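Local structure of methylaspartate ammonia-lyase (Citrobacter amalonaticus, 1KKO) at residues Glu152-Cys155 with Gln159-Cys162; Lys210-Val215 with Ala255-Ser260. The protein catalyses the reversible, magnesium-dependent anti elimination of ammonia from (2S,3S)-3-methyl-L-aspartate to give mesaconate. All coordinates share one frame; numbering follows the deposited sequence.

Contact 1 (Glu152-Cys155 with Gln159-Cys162)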
ATOM      1  N   GLU A 152      -7.990  19.505  11.282  1.00 13.07           N
ATOM      2  CA  GLU A 152      -8.645  20.651  11.922  1.00 13.03           C
ATOM      3  C   GLU A 152      -8.702  20.487  13.423  1.00 13.07           C
ATOM      4  O   GLU A 152      -8.579  21.464  14.170  1.00 13.78           O
ATOM      5  CB  GLU A 152     -10.051  20.839  11.352  1.00 13.52           C
ATOM      6  CG  GLU A 152     -10.042  21.298   9.908  1.00 15.05           C
ATOM      7  CD  GLU A 152     -11.433  21.440   9.342  1.00 16.87           C
ATOM      8  OE1 GLU A 152     -12.229  20.501   9.484  1.00 16.45           O
ATOM      9  OE2 GLU A 152     -11.739  22.507   8.776  1.00 20.96           O
ATOM     10  N   VAL A 153      -8.901  19.275  13.898  1.00 13.07           N
ATOM     11  CA  VAL A 153      -8.934  19.048  15.327  1.00 12.86           C
ATOM     12  C   VAL A 153      -7.583  19.418  15.917  1.00 13.12           C
ATOM     13  O   VAL A 153      -7.517  20.060  16.974  1.00 13.68           O
ATOM     14  CB  VAL A 153      -9.264  17.579  15.667  1.00 12.59           C
ATOM     15  CG1 VAL A 153      -9.125  17.329  17.157  1.00 12.61           C
ATOM     16  CG2 VAL A 153     -10.667  17.212  15.203  1.00 12.91           C
ATOM     17  N   VAL A 154      -6.504  19.025  15.245  1.00 13.08           N
ATOM     18  CA  VAL A 154      -5.167  19.334  15.726  1.00 13.45           C
ATOM     19  C   VAL A 154      -4.970  20.844  15.717  1.00 14.02           C
ATOM     20  O   VAL A 154      -4.520  21.430  16.700  1.00 14.10           O
ATOM     21  CB  VAL A 154      -4.078  18.639  14.898  1.00 12.69           C
ATOM     22  CG1 VAL A 154      -2.691  19.049  15.387  1.00 12.68           C
ATOM     23  CG2 VAL A 154      -4.225  17.131  14.984  1.00 13.48           C
ATOM     24  N   CYS A 155      -5.316  21.495  14.622  1.00 13.91           N
ATOM     25  CA  CYS A 155      -5.140  22.951  14.579  1.00 14.96           C
ATOM     26  C   CYS A 155      -5.956  23.656  15.659  1.00 14.85           C
ATOM     27  O   CYS A 155      -5.506  24.655  16.234  1.00 15.50           O
ATOM     28  CB  CYS A 155      -5.515  23.500  13.228  1.00 15.59           C
ATOM     29  SG  CYS A 155      -4.369  23.013  11.933  1.00 19.15           S
ATOM     30  N   GLN A 159      -4.125  25.322  18.707  1.00 18.98           N
ATOM     31  CA  GLN A 159      -4.215  26.724  18.309  1.00 20.14           C
ATOM     32  C   GLN A 159      -3.200  27.029  17.208  1.00 19.33           C
ATOM     33  O   GLN A 159      -2.312  27.879  17.377  1.00 20.42           O
ATOM     34  CB  GLN A 159      -4.009  27.641  19.527  1.00 21.39           C
ATOM     35  CG  GLN A 159      -5.107  27.507  20.568  1.00 25.04           C
ATOM     36  CD  GLN A 159      -4.894  28.358  21.812  1.00 29.32           C
ATOM     37  OE1 GLN A 159      -5.701  28.311  22.735  1.00 32.51           O
ATOM     38  NE2 GLN A 159      -3.817  29.137  21.837  1.00 31.94           N
ATOM     39  N   LEU A 160      -3.324  26.306  16.089  1.00 19.12           N
ATOM     40  CA  LEU A 160      -2.446  26.439  14.935  1.00 18.85           C
ATOM     41  C   LEU A 160      -3.237  27.003  13.762  1.00 20.05           C
ATOM     42  O   LEU A 160      -4.432  26.762  13.656  1.00 19.84           O
ATOM     43  CB  LEU A 160      -1.860  25.078  14.543  1.00 18.46           C
ATOM     44  CG  LEU A 160      -1.290  24.246  15.688  1.00 18.45           C
ATOM     45  CD1 LEU A 160      -0.784  22.905  15.151  1.00 17.57           C
ATOM     46  CD2 LEU A 160      -0.166  24.948  16.391  1.00 18.56           C
ATOM     47  N   PRO A 161      -2.585  27.732  12.865  1.00 20.79           N
ATOM     48  CA  PRO A 161      -3.310  28.441  11.810  1.00 21.89           C
ATOM     49  C   PRO A 161      -3.941  27.563  10.751  1.00 22.58           C
ATOM     50  O   PRO A 161      -4.923  28.012  10.170  1.00 23.85           O
ATOM     51  CB  PRO A 161      -2.219  29.300  11.177  1.00 21.88           C
ATOM     52  CG  PRO A 161      -1.023  28.482  11.367  1.00 22.54           C
ATOM     53  CD  PRO A 161      -1.135  27.982  12.775  1.00 21.38           C
ATOM     54  N   CYS A 162      -3.394  26.377  10.484  1.00 23.25           N
ATOM     55  CA  CYS A 162      -3.966  25.459   9.494  1.00 23.90           C
ATOM     56  C   CYS A 162      -3.988  25.969   8.045  1.00 23.77           C
ATOM     57  O   CYS A 162      -4.971  25.764   7.335  1.00 23.80           O
ATOM     58  CB  CYS A 162      -5.390  25.048   9.900  1.00 24.06           C
ATOM     59  SG  CYS A 162      -5.565  23.292  10.309  1.00 26.01           S
TER

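Contact 2 (Lys210-Val215 with Ala255-Ser260)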
ATOM      1  N   LYS A 210      31.816   3.060  -2.243  1.00 21.70           N
ATOM      2  CA  LYS A 210      30.576   2.559  -2.831  1.00 21.61           C
ATOM      3  C   LYS A 210      29.467   3.611  -2.687  1.00 21.02           C
ATOM      4  O   LYS A 210      28.773   3.926  -3.649  1.00 20.57           O
ATOM      5  CB  LYS A 210      30.183   1.214  -2.224  1.00 22.35           C
ATOM      6  CG  LYS A 210      31.057   0.052  -2.735  1.00 24.26           C
ATOM      7  CD  LYS A 210      30.967  -1.173  -1.859  1.00 27.15           C
ATOM      8  CE  LYS A 210      32.135  -2.134  -2.118  1.00 29.15           C
ATOM      9  NZ  LYS A 210      31.747  -3.277  -2.985  1.00 30.34           N
ATOM     10  N   LEU A 211      29.328   4.187  -1.499  1.00 20.24           N
ATOM     11  CA  LEU A 211      28.315   5.216  -1.308  1.00 19.90           C
ATOM     12  C   LEU A 211      28.625   6.419  -2.185  1.00 20.23           C
ATOM     13  O   LEU A 211      27.729   7.031  -2.748  1.00 20.13           O
ATOM     14  CB  LEU A 211      28.208   5.625   0.157  1.00 19.17           C
ATOM     15  CG  LEU A 211      27.246   6.788   0.399  1.00 18.46           C
ATOM     16  CD1 LEU A 211      25.846   6.464  -0.106  1.00 17.96           C
ATOM     17  CD2 LEU A 211      27.218   7.108   1.875  1.00 18.78           C
ATOM     18  N   ARG A 212      29.900   6.768  -2.320  1.00 20.76           N
ATOM     19  CA  ARG A 212      30.269   7.886  -3.174  1.00 21.19           C
ATOM     20  C   ARG A 212      29.774   7.657  -4.601  1.00 21.40           C
ATOM     21  O   ARG A 212      29.163   8.534  -5.216  1.00 21.85           O
ATOM     22  CB  ARG A 212      31.783   8.066  -3.192  1.00 21.54           C
ATOM     23  CG  ARG A 212      32.221   9.183  -4.104  1.00 23.19           C
ATOM     24  CD  ARG A 212      33.721   9.360  -4.182  1.00 24.89           C
ATOM     25  NE  ARG A 212      34.268   9.462  -2.843  1.00 26.09           N
ATOM     26  CZ  ARG A 212      34.139  10.521  -2.060  1.00 27.51           C
ATOM     27  NH1 ARG A 212      33.495  11.607  -2.481  1.00 28.33           N
ATOM     28  NH2 ARG A 212      34.660  10.493  -0.845  1.00 28.36           N
ATOM     29  N   GLU A 213      30.029   6.457  -5.102  1.00 21.57           N
ATOM     30  CA  GLU A 213      29.642   6.087  -6.451  1.00 21.94           C
ATOM     31  C   GLU A 213      28.119   6.034  -6.577  1.00 20.88           C
ATOM     32  O   GLU A 213      27.566   6.390  -7.614  1.00 20.79           O
ATOM     33  CB  GLU A 213      30.312   4.767  -6.832  1.00 23.22           C
ATOM     34  CG  GLU A 213      31.831   4.910  -6.805  1.00 26.57           C
ATOM     35  CD  GLU A 213      32.573   3.827  -7.556  1.00 30.70           C
ATOM     36  OE1 GLU A 213      32.167   3.507  -8.691  1.00 33.34           O
ATOM     37  OE2 GLU A 213      33.581   3.312  -7.012  1.00 33.75           O
ATOM     38  N   TYR A 214      27.447   5.615  -5.510  1.00 19.44           N
ATOM     39  CA  TYR A 214      25.990   5.592  -5.521  1.00 18.87           C
ATOM     40  C   TYR A 214      25.387   7.002  -5.595  1.00 18.57           C
ATOM     41  O   TYR A 214      24.430   7.235  -6.338  1.00 17.95           O
ATOM     42  CB  TYR A 214      25.443   4.854  -4.303  1.00 18.60           C
ATOM     43  CG  TYR A 214      23.932   4.857  -4.315  1.00 17.39           C
ATOM     44  CD1 TYR A 214      23.231   4.042  -5.196  1.00 17.25           C
ATOM     45  CD2 TYR A 214      23.206   5.714  -3.495  1.00 16.72           C
ATOM     46  CE1 TYR A 214      21.859   4.064  -5.243  1.00 16.27           C
ATOM     47  CE2 TYR A 214      21.834   5.730  -3.533  1.00 15.88           C
ATOM     48  CZ  TYR A 214      21.164   4.913  -4.413  1.00 15.87           C
ATOM     49  OH  TYR A 214      19.785   4.947  -4.443  1.00 15.70           O
ATOM     50  N   VAL A 215      25.930   7.949  -4.832  1.00 18.57           N
ATOM     51  CA  VAL A 215      25.398   9.303  -4.859  1.00 19.06           C
ATOM     52  C   VAL A 215      25.528   9.875  -6.265  1.00 19.45           C
ATOM     53  O   VAL A 215      24.625  10.548  -6.764  1.00 19.37           O
ATOM     54  CB  VAL A 215      26.076  10.229  -3.836  1.00 19.15           C
ATOM     55  CG1 VAL A 215      25.538  11.635  -3.955  1.00 18.77           C
ATOM     56  CG2 VAL A 215      25.842   9.721  -2.422  1.00 19.45           C
ATOM     57  N   ALA A 255      32.868  13.726   9.443  1.00 19.65           N
ATOM     58  CA  ALA A 255      32.423  14.969   8.821  1.00 20.00           C
ATOM     59  C   ALA A 255      33.163  15.236   7.518  1.00 20.63           C
ATOM     60  O   ALA A 255      32.571  15.672   6.542  1.00 20.65           O
ATOM     61  CB  ALA A 255      32.594  16.130   9.771  1.00 19.97           C
ATOM     62  N   GLU A 256      34.467  14.971   7.498  1.00 21.42           N
ATOM     63  CA  GLU A 256      35.241  15.157   6.280  1.00 22.32           C
ATOM     64  C   GLU A 256      34.655  14.330   5.143  1.00 21.69           C
ATOM     65  O   GLU A 256      34.486  14.819   4.029  1.00 21.84           O
ATOM     66  CB  GLU A 256      36.704  14.755   6.501  1.00 23.13           C
ATOM     67  CG  GLU A 256      37.540  14.757   5.229  1.00 25.78           C
ATOM     68  CD  GLU A 256      38.926  14.173   5.431  1.00 28.82           C
ATOM     69  OE1 GLU A 256      39.116  13.372   6.372  1.00 30.80           O
ATOM     70  OE2 GLU A 256      39.827  14.515   4.641  1.00 31.52           O
ATOM     71  N   TYR A 257      34.374  13.061   5.424  1.00 21.05           N
ATOM     72  CA  TYR A 257      33.828  12.171   4.410  1.00 20.68           C
ATOM     73  C   TYR A 257      32.440  12.630   3.954  1.00 19.97           C
ATOM     74  O   TYR A 257      32.157  12.693   2.764  1.00 19.90           O
ATOM     75  CB  TYR A 257      33.747  10.736   4.923  1.00 20.91           C
ATOM     76  CG  TYR A 257      32.947   9.862   3.993  1.00 20.62           C
ATOM     77  CD1 TYR A 257      33.468   9.467   2.770  1.00 20.05           C
ATOM     78  CD2 TYR A 257      31.649   9.487   4.307  1.00 19.61           C
ATOM     79  CE1 TYR A 257      32.732   8.691   1.895  1.00 19.97           C
ATOM     80  CE2 TYR A 257      30.901   8.710   3.440  1.00 19.45           C
ATOM     81  CZ  TYR A 257      31.446   8.310   2.236  1.00 19.65           C
ATOM     82  OH  TYR A 257      30.698   7.530   1.382  1.00 19.01           O
ATOM     83  N   ILE A 258      31.574  12.933   4.913  1.00 19.45           N
ATOM     84  CA  ILE A 258      30.222  13.385   4.592  1.00 19.32           C
ATOM     85  C   ILE A 258      30.284  14.638   3.723  1.00 19.98           C
ATOM     86  O   ILE A 258      29.577  14.751   2.727  1.00 19.70           O
ATOM     87  CB  ILE A 258      29.434  13.637   5.890  1.00 18.88           C
ATOM     88  CG1 ILE A 258      29.108  12.309   6.578  1.00 18.48           C
ATOM     89  CG2 ILE A 258      28.141  14.391   5.603  1.00 18.42           C
ATOM     90  CD1 ILE A 258      28.715  12.451   8.009  1.00 18.28           C
ATOM     91  N   ALA A 259      31.146  15.579   4.085  1.00 20.37           N
ATOM     92  CA  ALA A 259      31.283  16.806   3.306  1.00 20.76           C
ATOM     93  C   ALA A 259      31.737  16.511   1.872  1.00 21.45           C
ATOM     94  O   ALA A 259      31.321  17.184   0.923  1.00 21.85           O
ATOM     95  CB  ALA A 259      32.264  17.748   3.989  1.00 20.93           C
ATOM     96  N   SER A 260      32.591  15.501   1.719  1.00 21.96           N
ATOM     97  CA  SER A 260      33.116  15.136   0.409  1.00 22.23           C
ATOM     98  C   SER A 260      32.042  14.598  -0.533  1.00 21.84           C
ATOM     99  O   SER A 260      32.243  14.542  -1.744  1.00 22.63           O
ATOM    100  CB  SER A 260      34.260  14.116   0.540  1.00 22.52           C
ATOM    101  OG  SER A 260      33.791  12.791   0.739  1.00 23.72           O
TER

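Contact 1 (Glu152-Cys155 with Gln159-Cys162)
C155 and C162 are joined by a disulfide, SG of C155 to SG of C162 at 2.0 Å, with a torsion of 85° about the S-S bond, close to the 90° a disulfide prefers. On the helical partner SG lies beside the backbone N and anti to the carbonyl carbon (chi1 -69°), an ordinary helix rotamer; C162 is the less regular partner, with chi1 of -114° off the staggered values and positive phi. L160 sits between the cysteines in the chain, and its CB passes 4.2 Å from SG of C155. Its branch continues toward V154, where CD1 of L160 meets CG1 of V154 at 4.3 Å, a loose apolar touch suited to a leucine at a partly exposed edge; L346 of helix 339-351 lies against the same leucine. In the backbone, L160 N donates to C155 O at 2.7 Å, nearly straight and on a lone pair in the carbonyl plane. V154 also rests on L139 of helix 128-146 and A377 of helix 365-378. Q159, with positive phi, ends helix 150-157 in a Schellman motif, and the disulfide ties the chain just beyond it back to the last turns.

Contact 2 (Lys210-Val215 with Ala255-Ser260)
The segments 210-215 and 255-260 are helical and run nearly side by side in the same direction, their axes crossing at -24° and 11.3 Å apart at closest approach. At that separation the contact is carried by long side chains, and the nearest CA atoms, those of R212 and S260, are 8.6 Å apart. R212 starts out with CG anti to its N, then bends at chi3, which brings the guanidinium end-on to S260. NH2 of R212 gives OG of S260 a bond of 2.9 Å at 161°, and NH1 reaches O of S260 at 3.3 Å; both acceptors lie near the guanidinium plane, although NH1 stands above the carbonyl plane. OG of S260 in turn donates to Y257 O at 2.6 Å, so a small hydroxyl links arginine and helix backbone. Y257 spans the rest of the gap: its OH lies 3.4 Å from CB of L211, while CD2 of L211 comes to the ring edge. That hydroxyl is hydrogen-bonded to G208 O, which lets a buried tyrosine end polar among apolar neighbours, L204 included. The guanidinium and ring planes stand 81° apart, NH2 of R212 lying 3.8 Å from CE1 of Y257. Near-parallel helices on the outside of a parallel barrel, as here, belong to the TIM-barrel domain of the enolase superfamily.

Overall arrangement
The chain enters helix 150-157 from the N-terminal part, and contact 1 closes the turn at the end of that helix, through C155 with L160 and C162. It then enters the barrel with strand 169-170. Contact 2 opens later, at helix 209-225, and closes with helix 251-260 after the chain has run through strand 234-238, which ends at the magnesium ligand D238. The two are in series, neither nested nor crossed, with centres about 41 Å apart and no touch between them. Contact 1 lies ahead of strand 169-170, beside helices 339-351 and 365-378, whereas contact 2 joins helices 209-225 and 251-260, which lie before and after strand 234-238 in the chain.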